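Local coordinates for protein glycerol dehydrogenase (Schizosaccharomyces pombe, PDB 1TA9) that catalyses the NAD(+)-dependent oxidation of glycerol to dihydroxyacetone in the assimilation of glycerol, with a zinc ion in its active site, at residues Asp232-Trp237 / Ala359-Lys364; Pro222-Ile227 / His333-Ala338; Glu353-Leu358 / Asp418-Lys423; Glu272-Ser277 / Phe291-Glu296. One frame throughout, in Å; residues are numbered along the deposited sequence.

Contact 1. Residues Asp232-Trp237 / Ala359-Lys364. With K (potassium ion), chain J; ZN (zinc ion), chain I.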
loop_
_atom_site.group_PDB
_atom_site.type_symbol
_atom_site.label_atom_id
_atom_site.label_comp_id
_atom_site.label_asym_id
_atom_site.label_seq_id
_atom_site.Cartn_x
_atom_site.Cartn_y
_atom_site.Cartn_z
ATOM N N ASP B 232 17.980 27.722 8.014
ATOM C CA ASP B 232 19.041 27.638 7.025
ATOM C C ASP B 232 19.153 26.186 6.553
ATOM O O ASP B 232 19.277 25.919 5.360
ATOM C CB ASP B 232 20.370 28.095 7.635
ATOM C CG ASP B 232 21.379 28.516 6.581
ATOM O OD1 ASP B 232 22.579 28.640 6.907
ATOM O OD2 ASP B 232 20.963 28.734 5.427
ATOM N N ALA B 233 19.088 25.248 7.493
ATOM C CA ALA B 233 19.199 23.831 7.155
ATOM C C ALA B 233 18.052 23.356 6.251
ATOM O O ALA B 233 18.245 22.494 5.388
ATOM C CB ALA B 233 19.254 22.994 8.434
ATOM N N LEU B 234 16.864 23.918 6.445
ATOM C CA LEU B 234 15.713 23.543 5.626
ATOM C C LEU B 234 15.883 23.849 4.137
ATOM O O LEU B 234 15.317 23.156 3.293
ATOM C CB LEU B 234 14.445 24.239 6.132
ATOM C CG LEU B 234 13.744 23.588 7.325
ATOM C CD1 LEU B 234 12.634 24.506 7.826
ATOM C CD2 LEU B 234 13.184 22.234 6.910
ATOM N N SER B 235 16.653 24.876 3.802
ATOM C CA SER B 235 16.832 25.215 2.395
ATOM C C SER B 235 17.838 24.315 1.678
ATOM O O SER B 235 17.819 24.212 0.452
ATOM C CB SER B 235 17.267 26.674 2.246
ATOM O OG SER B 235 18.602 26.860 2.665
ATOM N N THR B 236 18.700 23.653 2.442
ATOM C CA THR B 236 19.721 22.790 1.861
ATOM C C THR B 236 19.194 21.753 0.873
ATOM O O THR B 236 19.638 21.711 -0.274
ATOM C CB THR B 236 20.520 22.053 2.953
ATOM O OG1 THR B 236 21.160 23.011 3.801
ATOM C CG2 THR B 236 21.581 21.157 2.324
ATOM N N TRP B 237 18.260 20.913 1.310
ATOM C CA TRP B 237 17.724 19.891 0.426
ATOM C C TRP B 237 17.030 20.523 -0.778
ATOM O O TRP B 237 17.214 20.077 -1.910
ATOM C CB TRP B 237 16.736 18.989 1.173
ATOM C CG TRP B 237 16.165 17.895 0.319
ATOM C CD1 TRP B 237 16.780 16.730 -0.052
ATOM C CD2 TRP B 237 14.870 17.876 -0.291
ATOM N NE1 TRP B 237 15.945 15.990 -0.856
ATOM C CE2 TRP B 237 14.766 16.669 -1.018
ATOM C CE3 TRP B 237 13.787 18.765 -0.294
ATOM C CZ2 TRP B 237 13.617 16.327 -1.742
ATOM C CZ3 TRP B 237 12.641 18.423 -1.018
ATOM C CH2 TRP B 237 12.570 17.214 -1.731
ATOM N N ALA B 359 5.515 25.065 4.775
ATOM C CA ALA B 359 5.174 26.258 5.541
ATOM C C ALA B 359 4.687 25.891 6.945
ATOM O O ALA B 359 5.023 26.568 7.921
ATOM C CB ALA B 359 4.106 27.060 4.808
ATOM N N SER B 360 3.895 24.826 7.052
ATOM C CA SER B 360 3.389 24.405 8.358
ATOM C C SER B 360 4.538 23.960 9.258
ATOM O O SER B 360 4.536 24.237 10.461
ATOM C CB SER B 360 2.368 23.269 8.211
ATOM O OG SER B 360 2.916 22.175 7.503
ATOM N N PHE B 361 5.512 23.267 8.674
ATOM C CA PHE B 361 6.674 22.807 9.425
ATOM C C PHE B 361 7.450 24.012 9.946
ATOM O O PHE B 361 7.857 24.045 11.110
ATOM C CB PHE B 361 7.602 21.968 8.537
ATOM C CG PHE B 361 8.768 21.366 9.285
ATOM C CD1 PHE B 361 8.593 20.234 10.074
ATOM C CD2 PHE B 361 10.030 21.952 9.225
ATOM C CE1 PHE B 361 9.664 19.690 10.799
ATOM C CE2 PHE B 361 11.104 21.418 9.945
ATOM C CZ PHE B 361 10.919 20.285 10.732
ATOM N N MET B 362 7.667 24.996 9.077
ATOM C CA MET B 362 8.386 26.202 9.471
ATOM C C MET B 362 7.639 26.918 10.591
ATOM O O MET B 362 8.249 27.395 11.553
ATOM C CB MET B 362 8.564 27.143 8.277
ATOM C CG MET B 362 9.545 26.636 7.228
ATOM S SD MET B 362 9.674 27.771 5.828
ATOM C CE MET B 362 10.971 26.957 4.831
ATOM N N ALA B 363 6.317 26.986 10.467
ATOM C CA ALA B 363 5.498 27.637 11.480
ATOM C C ALA B 363 5.643 26.935 12.829
ATOM O O ALA B 363 5.737 27.589 13.862
ATOM C CB ALA B 363 4.037 27.645 11.047
ATOM N N LYS B 364 5.659 25.603 12.824
ATOM C CA LYS B 364 5.794 24.853 14.073
ATOM C C LYS B 364 7.143 25.115 14.736
ATOM O O LYS B 364 7.265 25.040 15.959
ATOM C CB LYS B 364 5.625 23.351 13.819
ATOM C CG LYS B 364 4.268 22.985 13.234
ATOM C CD LYS B 364 4.146 21.487 12.971
ATOM C CE LYS B 364 2.794 21.164 12.346
ATOM N NZ LYS B 364 2.623 19.699 12.105
HETATM K K K J . 21.505 26.031 3.641
HETATM ZN ZN ZN I . 22.657 29.920 4.607
HETATM O O HOH W 1 21.223 25.639 1.107
#
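Leu234, Phe361 and Met362 make the direct contact between helix 223-245 and helix 352-364, and it is purely apolar. The CA-CB bond of Leu234 points toward the other helix, and the two branches of its fork share the work. CD2 approaches Phe361 CE2 obliquely at 3.8 Å, while CD1 lies in the ring plane at the edge of the same ring. CD1 also meets Met362 CG at 3.8 Å, where the two side chains run past each other in opposite directions. Met362 has CG anti to the carbonyl carbon (chi1 -70°), which sets CG beside the leucine methyl; the rest of the chain runs on extended. A branched residue suits this place because one side chain can fill two directions at once.

Metal binding occupies another side of 232-237. Asp232 OD2 lies 2.2 Å from the zinc ion, whose site His315 and His333 share. The potassium ion takes Asp232 O at 2.8 Å and Thr236 OG1 at 3.0 Å, with longer approaches from Asp232 OD2 and Ser235 OG; Asp182 joins from outside and water 1 lies 2.6 Å away.

The chemistry is thus divided by helix face: oxygen ligands gather round the two cations, while leucine, phenylalanine and methionine join the metal-bearing helix to helix 352-364 by dispersion and exclusion of water.

Contact 2. Residues Pro222-Ile227 / His333-Ala338. With ZN (zinc ion), chain I.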
loop_
_atom_site.group_PDB
_atom_site.type_symbol
_atom_site.label_atom_id
_atom_site.label_comp_id
_atom_site.label_asym_id
_atom_site.label_seq_id
_atom_site.Cartn_x
_atom_site.Cartn_y
_atom_site.Cartn_z
ATOM N N PRO B 222 20.236 31.282 23.351
ATOM C CA PRO B 222 18.798 31.480 23.131
ATOM C C PRO B 222 18.324 30.590 21.986
ATOM O O PRO B 222 18.972 30.519 20.945
ATOM C CB PRO B 222 18.707 32.960 22.784
ATOM C CG PRO B 222 19.821 33.552 23.599
ATOM C CD PRO B 222 20.948 32.573 23.363
ATOM N N VAL B 223 17.190 29.925 22.170
ATOM C CA VAL B 223 16.677 29.020 21.146
ATOM C C VAL B 223 16.396 29.687 19.792
ATOM O O VAL B 223 16.291 29.004 18.769
ATOM C CB VAL B 223 15.416 28.275 21.659
ATOM C CG1 VAL B 223 14.260 29.243 21.821
ATOM C CG2 VAL B 223 15.068 27.124 20.716
ATOM N N ARG B 224 16.287 31.012 19.764
ATOM C CA ARG B 224 16.058 31.694 18.491
ATOM C C ARG B 224 17.222 31.361 17.543
ATOM O O ARG B 224 17.032 31.226 16.335
ATOM C CB ARG B 224 15.967 33.212 18.692
ATOM C CG ARG B 224 15.732 33.981 17.401
ATOM C CD ARG B 224 15.885 35.495 17.564
ATOM N NE ARG B 224 15.746 36.172 16.273
ATOM C CZ ARG B 224 16.051 37.445 16.046
ATOM N NH1 ARG B 224 16.521 38.209 17.025
ATOM N NH2 ARG B 224 15.889 37.955 14.832
ATOM N N PHE B 225 18.424 31.218 18.094
ATOM C CA PHE B 225 19.602 30.896 17.284
ATOM C C PHE B 225 19.491 29.525 16.613
ATOM O O PHE B 225 19.790 29.376 15.425
ATOM C CB PHE B 225 20.867 30.937 18.147
ATOM C CG PHE B 225 21.326 32.326 18.486
ATOM C CD1 PHE B 225 22.003 33.098 17.543
ATOM C CD2 PHE B 225 21.066 32.871 19.738
ATOM C CE1 PHE B 225 22.416 34.397 17.844
ATOM C CE2 PHE B 225 21.473 34.172 20.052
ATOM C CZ PHE B 225 22.148 34.934 19.102
ATOM N N LEU B 226 19.077 28.522 17.381
ATOM C CA LEU B 226 18.928 27.169 16.845
ATOM C C LEU B 226 17.885 27.169 15.735
ATOM O O LEU B 226 18.070 26.533 14.697
ATOM C CB LEU B 226 18.493 26.192 17.946
ATOM C CG LEU B 226 18.254 24.743 17.491
ATOM C CD1 LEU B 226 19.589 24.099 17.137
ATOM C CD2 LEU B 226 17.568 23.946 18.592
ATOM N N ILE B 227 16.786 27.881 15.967
ATOM C CA ILE B 227 15.708 27.960 14.996
ATOM C C ILE B 227 16.195 28.600 13.701
ATOM O O ILE B 227 15.799 28.187 12.613
ATOM C CB ILE B 227 14.509 28.739 15.576
ATOM C CG1 ILE B 227 13.883 27.913 16.704
ATOM C CG2 ILE B 227 13.482 29.023 14.483
ATOM C CD1 ILE B 227 12.827 28.633 17.520
ATOM N N HIS B 333 19.979 35.267 9.718
ATOM C CA HIS B 333 20.167 34.632 8.422
ATOM C C HIS B 333 19.130 33.557 8.095
ATOM O O HIS B 333 18.498 33.598 7.037
ATOM C CB HIS B 333 21.558 34.012 8.344
ATOM C CG HIS B 333 21.841 33.353 7.033
ATOM N ND1 HIS B 333 21.947 34.061 5.856
ATOM C CD2 HIS B 333 22.002 32.050 6.706
ATOM C CE1 HIS B 333 22.161 33.223 4.859
ATOM N NE2 HIS B 333 22.197 31.996 5.348
ATOM N N GLY B 334 18.972 32.594 8.999
ATOM C CA GLY B 334 18.023 31.517 8.780
ATOM C C GLY B 334 16.567 31.943 8.691
ATOM O O GLY B 334 15.764 31.293 8.017
ATOM N N GLU B 335 16.211 33.019 9.382
ATOM C CA GLU B 335 14.839 33.506 9.355
ATOM C C GLU B 335 14.527 34.005 7.951
ATOM O O GLU B 335 13.429 33.801 7.437
ATOM C CB GLU B 335 14.664 34.611 10.406
ATOM C CG GLU B 335 15.133 34.136 11.785
ATOM C CD GLU B 335 15.063 35.193 12.873
ATOM O OE1 GLU B 335 15.228 36.390 12.562
ATOM O OE2 GLU B 335 14.871 34.812 14.048
ATOM N N LYS B 336 15.507 34.642 7.323
ATOM C CA LYS B 336 15.329 35.140 5.968
ATOM C C LYS B 336 15.388 33.983 4.968
ATOM O O LYS B 336 14.596 33.928 4.029
ATOM C CB LYS B 336 16.409 36.181 5.640
ATOM C CG LYS B 336 16.225 37.507 6.380
ATOM C CD LYS B 336 17.353 38.497 6.089
ATOM C CE LYS B 336 18.679 38.033 6.676
ATOM N NZ LYS B 336 19.766 39.038 6.477
ATOM N N VAL B 337 16.317 33.055 5.178
ATOM C CA VAL B 337 16.462 31.913 4.275
ATOM C C VAL B 337 15.205 31.049 4.231
ATOM O O VAL B 337 14.827 30.543 3.172
ATOM C CB VAL B 337 17.666 31.024 4.675
ATOM C CG1 VAL B 337 17.618 29.702 3.905
ATOM C CG2 VAL B 337 18.968 31.743 4.360
ATOM N N ALA B 338 14.567 30.871 5.381
ATOM C CA ALA B 338 13.351 30.070 5.440
ATOM C C ALA B 338 12.290 30.694 4.532
ATOM O O ALA B 338 11.661 29.995 3.735
ATOM C CB ALA B 338 12.846 29.987 6.872
HETATM ZN ZN ZN I . 22.657 29.920 4.607
HETATM O O HOH W 2 14.736 32.019 14.705
#
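Arg224 and Glu335 face each other from the opening turns of two helices, their CA atoms 9.4 Å apart. Pro222 leads into helix 223-245, and its O accepts from Phe225 N to start the first turn; residues 333-338 open helix 333-347 with regular bonds such as Val337 N to His333 O. The backbones stand far enough apart here for two long side chains to meet in between. Gly334, beside Ile227, adds no bulk on the facing side.

Arg224 runs extended, with CG anti to its own N (chi1 180°), and crosses Glu335 at about a right angle. The salt bridge is bidentate and side-on: NE donates to OE2 at 2.8 Å, nearly straight at 174°, and NH2 donates to OE1 at 2.8 Å. Both oxygens are met on their syn sides and lie close to the guanidinium plane, the carboxylate being twisted 24° from it. Water 2 donates to Glu335 OE2 at 2.9 Å and to Arg224 O at 2.9 Å, a second bridge between the same residues. Met332 N also reaches Glu335 OE1, and the carbonyls of Arg330, Ser439 and Ser442 take further arginine N-H groups, so the buried pair is well satisfied.

One residue before Gly334, His333 NE2 binds the zinc ion at 2.2 Å. Around the bridge, helix 258-284 lies against Val223 and Ile227, helix 313-322 touches Lys336 and Val337, and Val337 leans back on Asp232 and Ser235, farther along helix 223-245.

Contact 3. Residues Glu353-Leu358 / Asp418-Lys423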
loop_
_atom_site.group_PDB
_atom_site.type_symbol
_atom_site.label_atom_id
_atom_site.label_comp_id
_atom_site.label_asym_id
_atom_site.label_seq_id
_atom_site.Cartn_x
_atom_site.Cartn_y
_atom_site.Cartn_z
ATOM N N GLU B 353 -0.645 22.124 -1.773
ATOM C CA GLU B 353 -0.556 21.202 -0.637
ATOM C C GLU B 353 0.889 20.993 -0.186
ATOM O O GLU B 353 1.171 20.947 1.009
ATOM C CB GLU B 353 -1.187 19.848 -0.982
ATOM C CG GLU B 353 -2.710 19.865 -1.006
ATOM C CD GLU B 353 -3.318 20.172 0.359
ATOM O OE1 GLU B 353 -3.121 19.368 1.299
ATOM O OE2 GLU B 353 -3.995 21.217 0.494
ATOM N N ASP B 354 1.803 20.867 -1.143
ATOM C CA ASP B 354 3.214 20.672 -0.820
ATOM C C ASP B 354 3.826 21.928 -0.212
ATOM O O ASP B 354 4.709 21.848 0.642
ATOM C CB ASP B 354 3.980 20.246 -2.066
ATOM C CG ASP B 354 3.557 18.882 -2.552
ATOM O OD1 ASP B 354 3.026 18.781 -3.676
ATOM O OD2 ASP B 354 3.747 17.911 -1.791
ATOM N N PHE B 355 3.363 23.092 -0.657
ATOM C CA PHE B 355 3.857 24.340 -0.089
ATOM C C PHE B 355 3.403 24.362 1.368
ATOM O O PHE B 355 4.189 24.661 2.267
ATOM C CB PHE B 355 3.281 25.547 -0.844
ATOM C CG PHE B 355 3.483 26.870 -0.139
ATOM C CD1 PHE B 355 2.644 27.256 0.904
ATOM C CD2 PHE B 355 4.516 27.725 -0.517
ATOM C CE1 PHE B 355 2.827 28.477 1.561
ATOM C CE2 PHE B 355 4.709 28.947 0.132
ATOM C CZ PHE B 355 3.863 29.322 1.172
ATOM N N ASN B 356 2.137 24.025 1.597
ATOM C CA ASN B 356 1.590 24.019 2.949
ATOM C C ASN B 356 2.338 23.087 3.891
ATOM O O ASN B 356 2.529 23.404 5.064
ATOM C CB ASN B 356 0.106 23.637 2.934
ATOM C CG ASN B 356 -0.769 24.727 2.347
ATOM O OD1 ASN B 356 -0.342 25.874 2.212
ATOM N ND2 ASN B 356 -2.001 24.378 2.006
ATOM N N ASN B 357 2.763 21.935 3.389
ATOM C CA ASN B 357 3.487 21.003 4.240
ATOM C C ASN B 357 4.786 21.619 4.754
ATOM O O ASN B 357 5.154 21.422 5.914
ATOM C CB ASN B 357 3.768 19.696 3.491
ATOM C CG ASN B 357 2.513 18.866 3.285
ATOM O OD1 ASN B 357 1.554 18.973 4.049
ATOM N ND2 ASN B 357 2.523 18.018 2.266
ATOM N N LEU B 358 5.474 22.375 3.905
ATOM C CA LEU B 358 6.726 23.004 4.319
ATOM C C LEU B 358 6.460 24.227 5.191
ATOM O O LEU B 358 7.099 24.409 6.224
ATOM C CB LEU B 358 7.556 23.406 3.095
ATOM C CG LEU B 358 8.946 24.003 3.357
ATOM C CD1 LEU B 358 9.795 23.030 4.171
ATOM C CD2 LEU B 358 9.622 24.308 2.021
ATOM N N ASP B 418 3.400 35.141 0.902
ATOM C CA ASP B 418 2.643 35.821 1.950
ATOM C C ASP B 418 1.160 35.441 1.932
ATOM O O ASP B 418 0.584 35.124 2.973
ATOM C CB ASP B 418 2.797 37.331 1.809
ATOM C CG ASP B 418 2.125 38.089 2.934
ATOM O OD1 ASP B 418 2.522 37.899 4.106
ATOM O OD2 ASP B 418 1.199 38.872 2.641
ATOM N N SER B 419 0.541 35.471 0.756
ATOM C CA SER B 419 -0.872 35.114 0.648
ATOM C C SER B 419 -1.118 33.633 0.947
ATOM O O SER B 419 -2.104 33.281 1.599
ATOM C CB SER B 419 -1.403 35.447 -0.748
ATOM O OG SER B 419 -1.395 36.845 -0.977
ATOM N N TYR B 420 -0.239 32.765 0.450
ATOM C CA TYR B 420 -0.380 31.327 0.684
ATOM C C TYR B 420 -0.302 31.026 2.185
ATOM O O TYR B 420 -1.119 30.278 2.727
ATOM C CB TYR B 420 0.741 30.544 -0.024
ATOM C CG TYR B 420 0.704 30.503 -1.542
ATOM C CD1 TYR B 420 -0.217 31.249 -2.278
ATOM C CD2 TYR B 420 1.632 29.732 -2.242
ATOM C CE1 TYR B 420 -0.207 31.226 -3.692
ATOM C CE2 TYR B 420 1.653 29.701 -3.642
ATOM C CZ TYR B 420 0.736 30.449 -4.360
ATOM O OH TYR B 420 0.779 30.415 -5.739
ATOM N N SER B 421 0.703 31.595 2.845
ATOM C CA SER B 421 0.890 31.388 4.282
ATOM C C SER B 421 -0.299 31.935 5.069
ATOM O O SER B 421 -0.773 31.297 6.007
ATOM C CB SER B 421 2.184 32.062 4.756
ATOM O OG SER B 421 3.328 31.418 4.219
ATOM N N GLN B 422 -0.784 33.114 4.695
ATOM C CA GLN B 422 -1.934 33.681 5.391
ATOM C C GLN B 422 -3.163 32.791 5.240
ATOM O O GLN B 422 -3.963 32.668 6.168
ATOM C CB GLN B 422 -2.257 35.078 4.865
ATOM C CG GLN B 422 -1.238 36.126 5.247
ATOM C CD GLN B 422 -1.735 37.522 4.960
ATOM O OE1 GLN B 422 -2.795 37.921 5.445
ATOM N NE2 GLN B 422 -0.979 38.271 4.174
ATOM N N LYS B 423 -3.318 32.170 4.074
ATOM C CA LYS B 423 -4.468 31.294 3.857
ATOM C C LYS B 423 -4.328 30.051 4.732
ATOM O O LYS B 423 -5.298 29.613 5.355
ATOM C CB LYS B 423 -4.575 30.883 2.385
ATOM C CG LYS B 423 -5.811 30.037 2.059
ATOM C CD LYS B 423 -7.106 30.827 2.264
ATOM C CE LYS B 423 -8.317 30.040 1.790
ATOM N NZ LYS B 423 -9.576 30.836 1.862
HETATM O O HOH W 3 -2.054 28.052 1.515
#
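Phe355 and Tyr420 meet as a T-shaped pair, the edge of the tyrosine ring set against the face of the phenylalanine. Their planes stand at 88° and the centroids are 5.2 Å apart. Tyr420 CD2 lies 3.8 Å above the plane of the Phe355 ring, over its centre. The tyrosine ring can present this edge because it is turned about CB-CG until CA lies almost in its plane (chi2 6°). Phe355, with CG anti to the backbone N (chi1 167°), reaches far enough for its outer rim to meet the other helix as well: CE1 lies a tight 3.3 Å from Tyr420 CB.

At the edge of the phenylalanine ring, Ser421 OG approaches CZ to 3.7 Å. This hydroxyl is small enough to fit beside the ring, and it bonds to the carbonyl of Ile369. A polar bridge runs next to the rings, where water 3 donates to Asn356 OD1 at 2.9 Å and to Tyr420 O at 2.7 Å. An alanine in place of Phe355 would probably leave the CD2 edge of Tyr420 without its facing ring and open a gap between the two helices.

Leu342 and Val345 of helix 333-347 also pack on Phe355, while Tyr420 OH makes a weak hydrogen bond to Ser281 of a second subunit. The chemistry implies a buried aromatic centre, in which the C-H at Tyr420 CD2, probably slightly positive, meets the pi face of Phe355, with a water tie at its margin; it joins helix 352-364 to helix 407-428 away from the metal site.

Contact 4. Residues Glu272-Ser277 / Phe291-Glu296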
loop_
_atom_site.group_PDB
_atom_site.type_symbol
_atom_site.label_atom_id
_atom_site.label_comp_id
_atom_site.label_asym_id
_atom_site.label_seq_id
_atom_site.Cartn_x
_atom_site.Cartn_y
_atom_site.Cartn_z
ATOM N N GLU B 272 13.103 16.681 10.009
ATOM C CA GLU B 272 11.736 16.187 10.082
ATOM C C GLU B 272 11.492 15.385 11.355
ATOM O O GLU B 272 10.451 15.513 11.992
ATOM C CB GLU B 272 11.417 15.325 8.857
ATOM C CG GLU B 272 11.085 16.143 7.616
ATOM C CD GLU B 272 10.729 15.284 6.413
ATOM O OE1 GLU B 272 10.021 14.264 6.584
ATOM O OE2 GLU B 272 11.146 15.638 5.291
ATOM N N LYS B 273 12.464 14.569 11.735
ATOM C CA LYS B 273 12.323 13.741 12.926
ATOM C C LYS B 273 12.604 14.466 14.237
ATOM O O LYS B 273 11.883 14.281 15.217
ATOM C CB LYS B 273 13.270 12.539 12.859
ATOM C CG LYS B 273 12.960 11.505 11.790
ATOM C CD LYS B 273 14.035 10.417 11.810
ATOM C CE LYS B 273 13.782 9.336 10.772
ATOM N NZ LYS B 273 14.865 8.309 10.814
ATOM N N TYR B 274 13.629 15.310 14.243
ATOM C CA TYR B 274 14.055 15.960 15.475
ATOM C C TYR B 274 14.026 17.478 15.644
ATOM O O TYR B 274 14.343 17.969 16.723
ATOM C CB TYR B 274 15.472 15.473 15.787
ATOM C CG TYR B 274 15.594 13.967 15.823
ATOM C CD1 TYR B 274 15.086 13.238 16.894
ATOM C CD2 TYR B 274 16.189 13.267 14.770
ATOM C CE1 TYR B 274 15.162 11.850 16.924
ATOM C CE2 TYR B 274 16.272 11.870 14.788
ATOM C CZ TYR B 274 15.756 11.172 15.872
ATOM O OH TYR B 274 15.836 9.797 15.924
ATOM N N ALA B 275 13.656 18.231 14.617
ATOM C CA ALA B 275 13.659 19.687 14.764
ATOM C C ALA B 275 12.875 20.223 15.967
ATOM O O ALA B 275 13.405 21.013 16.760
ATOM C CB ALA B 275 13.157 20.351 13.479
ATOM N N LEU B 276 11.621 19.808 16.111
ATOM C CA LEU B 276 10.813 20.294 17.226
ATOM C C LEU B 276 11.290 19.792 18.583
ATOM O O LEU B 276 11.213 20.519 19.571
ATOM C CB LEU B 276 9.337 19.931 17.034
ATOM C CG LEU B 276 8.408 20.326 18.191
ATOM C CD1 LEU B 276 8.640 21.784 18.595
ATOM C CD2 LEU B 276 6.960 20.107 17.778
ATOM N N SER B 277 11.782 18.559 18.644
ATOM C CA SER B 277 12.259 18.035 19.922
ATOM C C SER B 277 13.562 18.746 20.315
ATOM O O SER B 277 13.826 18.955 21.496
ATOM C CB SER B 277 12.439 16.503 19.876
ATOM O OG SER B 277 13.068 16.058 18.690
ATOM N N PHE B 291 18.518 16.947 20.378
ATOM C CA PHE B 291 19.122 18.271 20.233
ATOM C C PHE B 291 20.451 18.119 19.498
ATOM O O PHE B 291 20.740 18.850 18.551
ATOM C CB PHE B 291 19.373 18.899 21.613
ATOM C CG PHE B 291 20.192 20.170 21.567
ATOM C CD1 PHE B 291 19.636 21.359 21.105
ATOM C CD2 PHE B 291 21.520 20.173 21.990
ATOM C CE1 PHE B 291 20.387 22.537 21.063
ATOM C CE2 PHE B 291 22.282 21.343 21.952
ATOM C CZ PHE B 291 21.712 22.527 21.487
ATOM N N GLU B 292 21.265 17.167 19.942
ATOM C CA GLU B 292 22.558 16.933 19.305
ATOM C C GLU B 292 22.392 16.566 17.828
ATOM O O GLU B 292 23.228 16.926 16.996
ATOM C CB GLU B 292 23.315 15.816 20.035
ATOM C CG GLU B 292 23.658 16.138 21.488
ATOM C CD GLU B 292 25.122 16.505 21.692
ATOM O OE1 GLU B 292 25.482 16.905 22.819
ATOM O OE2 GLU B 292 25.920 16.388 20.735
ATOM N N ASN B 293 21.323 15.846 17.497
ATOM C CA ASN B 293 21.094 15.458 16.107
ATOM C C ASN B 293 20.890 16.681 15.223
ATOM O O ASN B 293 21.402 16.750 14.100
ATOM C CB ASN B 293 19.862 14.557 15.977
ATOM C CG ASN B 293 20.077 13.182 16.569
ATOM O OD1 ASN B 293 21.214 12.729 16.734
ATOM N ND2 ASN B 293 18.980 12.497 16.872
ATOM N N VAL B 294 20.133 17.646 15.733
ATOM C CA VAL B 294 19.858 18.858 14.977
ATOM C C VAL B 294 21.093 19.752 14.900
ATOM O O VAL B 294 21.278 20.480 13.923
ATOM C CB VAL B 294 18.655 19.617 15.581
ATOM C CG1 VAL B 294 18.432 20.936 14.848
ATOM C CG2 VAL B 294 17.410 18.741 15.465
ATOM N N VAL B 295 21.945 19.704 15.919
ATOM C CA VAL B 295 23.169 20.495 15.861
ATOM C C VAL B 295 23.977 19.915 14.699
ATOM O O VAL B 295 24.564 20.658 13.904
ATOM C CB VAL B 295 23.989 20.405 17.172
ATOM C CG1 VAL B 295 25.378 21.001 16.960
ATOM C CG2 VAL B 295 23.270 21.170 18.284
ATOM N N GLU B 296 23.988 18.588 14.579
ATOM C CA GLU B 296 24.721 17.966 13.477
ATOM C C GLU B 296 24.068 18.321 12.138
ATOM O O GLU B 296 24.755 18.612 11.164
ATOM C CB GLU B 296 24.785 16.433 13.614
ATOM C CG GLU B 296 25.674 15.816 12.528
ATOM C CD GLU B 296 25.520 14.314 12.356
ATOM O OE1 GLU B 296 25.806 13.834 11.237
ATOM O OE2 GLU B 296 25.134 13.611 13.316
#
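Tyr274 has both faces of its ring occupied: Lys273 CB sits toward the rim of one, and Asn293 ND2 lies over the centre of the other, 3.4 Å above the plane. The amide plane is tilted 63° to the ring, and it is the nitrogen, not the oxygen, that lies over the pi cloud; the nearest atoms are ND2 and Tyr274 CE2 at 3.5 Å. The same nitrogen bonds to Asp349 OD1 of a third subunit, whose Asp349 O is hydrogen-bonded to Tyr274 OH, while Asn293 OD1 bonds to Arg64 of a fourth. An amide suits this junction because its two ends serve different partners.

Val294 fills the space nearer the backbone. Its CG2 approaches Tyr274 O at 3.4 Å and Tyr274 CB at 3.8 Å, a compact methyl where helix 272-277 is kinked and Leu276 N and Ser277 N lack bonds to the preceding turn. A leucine in place of Tyr274 would probably leave the Asn293 amide without an aromatic face and Asp349 O of the third subunit without its hydroxyl mate.

The short segments cross at -116°, their axes 8.3 Å apart, with Ala275 opposite Val294. Helix 223-245 closes in through Leu226 and Ile230 on Val294, and helix 215-220 packs against Phe291 and Val295.

Contacts 1 and 2 share helix 223-245 and the zinc ion, with Asp232 and His333 as two of its ligands; their centres are about 10 Å apart, and Ser235 OG approaches Val337 CG1 to 3.3 Å. Contact 1 adjoins contact 3 along helix 352-364 and touches contact 4 where Phe361 CZ meets Ala275 CB at 3.5 Å. Leu226 joins contact 2 to contact 4, packing on Phe291 and Val294. Contact 3 is the outlying one, about 23 Å from contact 4 between centres, yet subunit pairing brings their residues together: Tyr420 packs on Ser277 of another subunit. The side chain of Val294 lies about 7 Å from that of Ala179, an expected NAD(+)-binding residue.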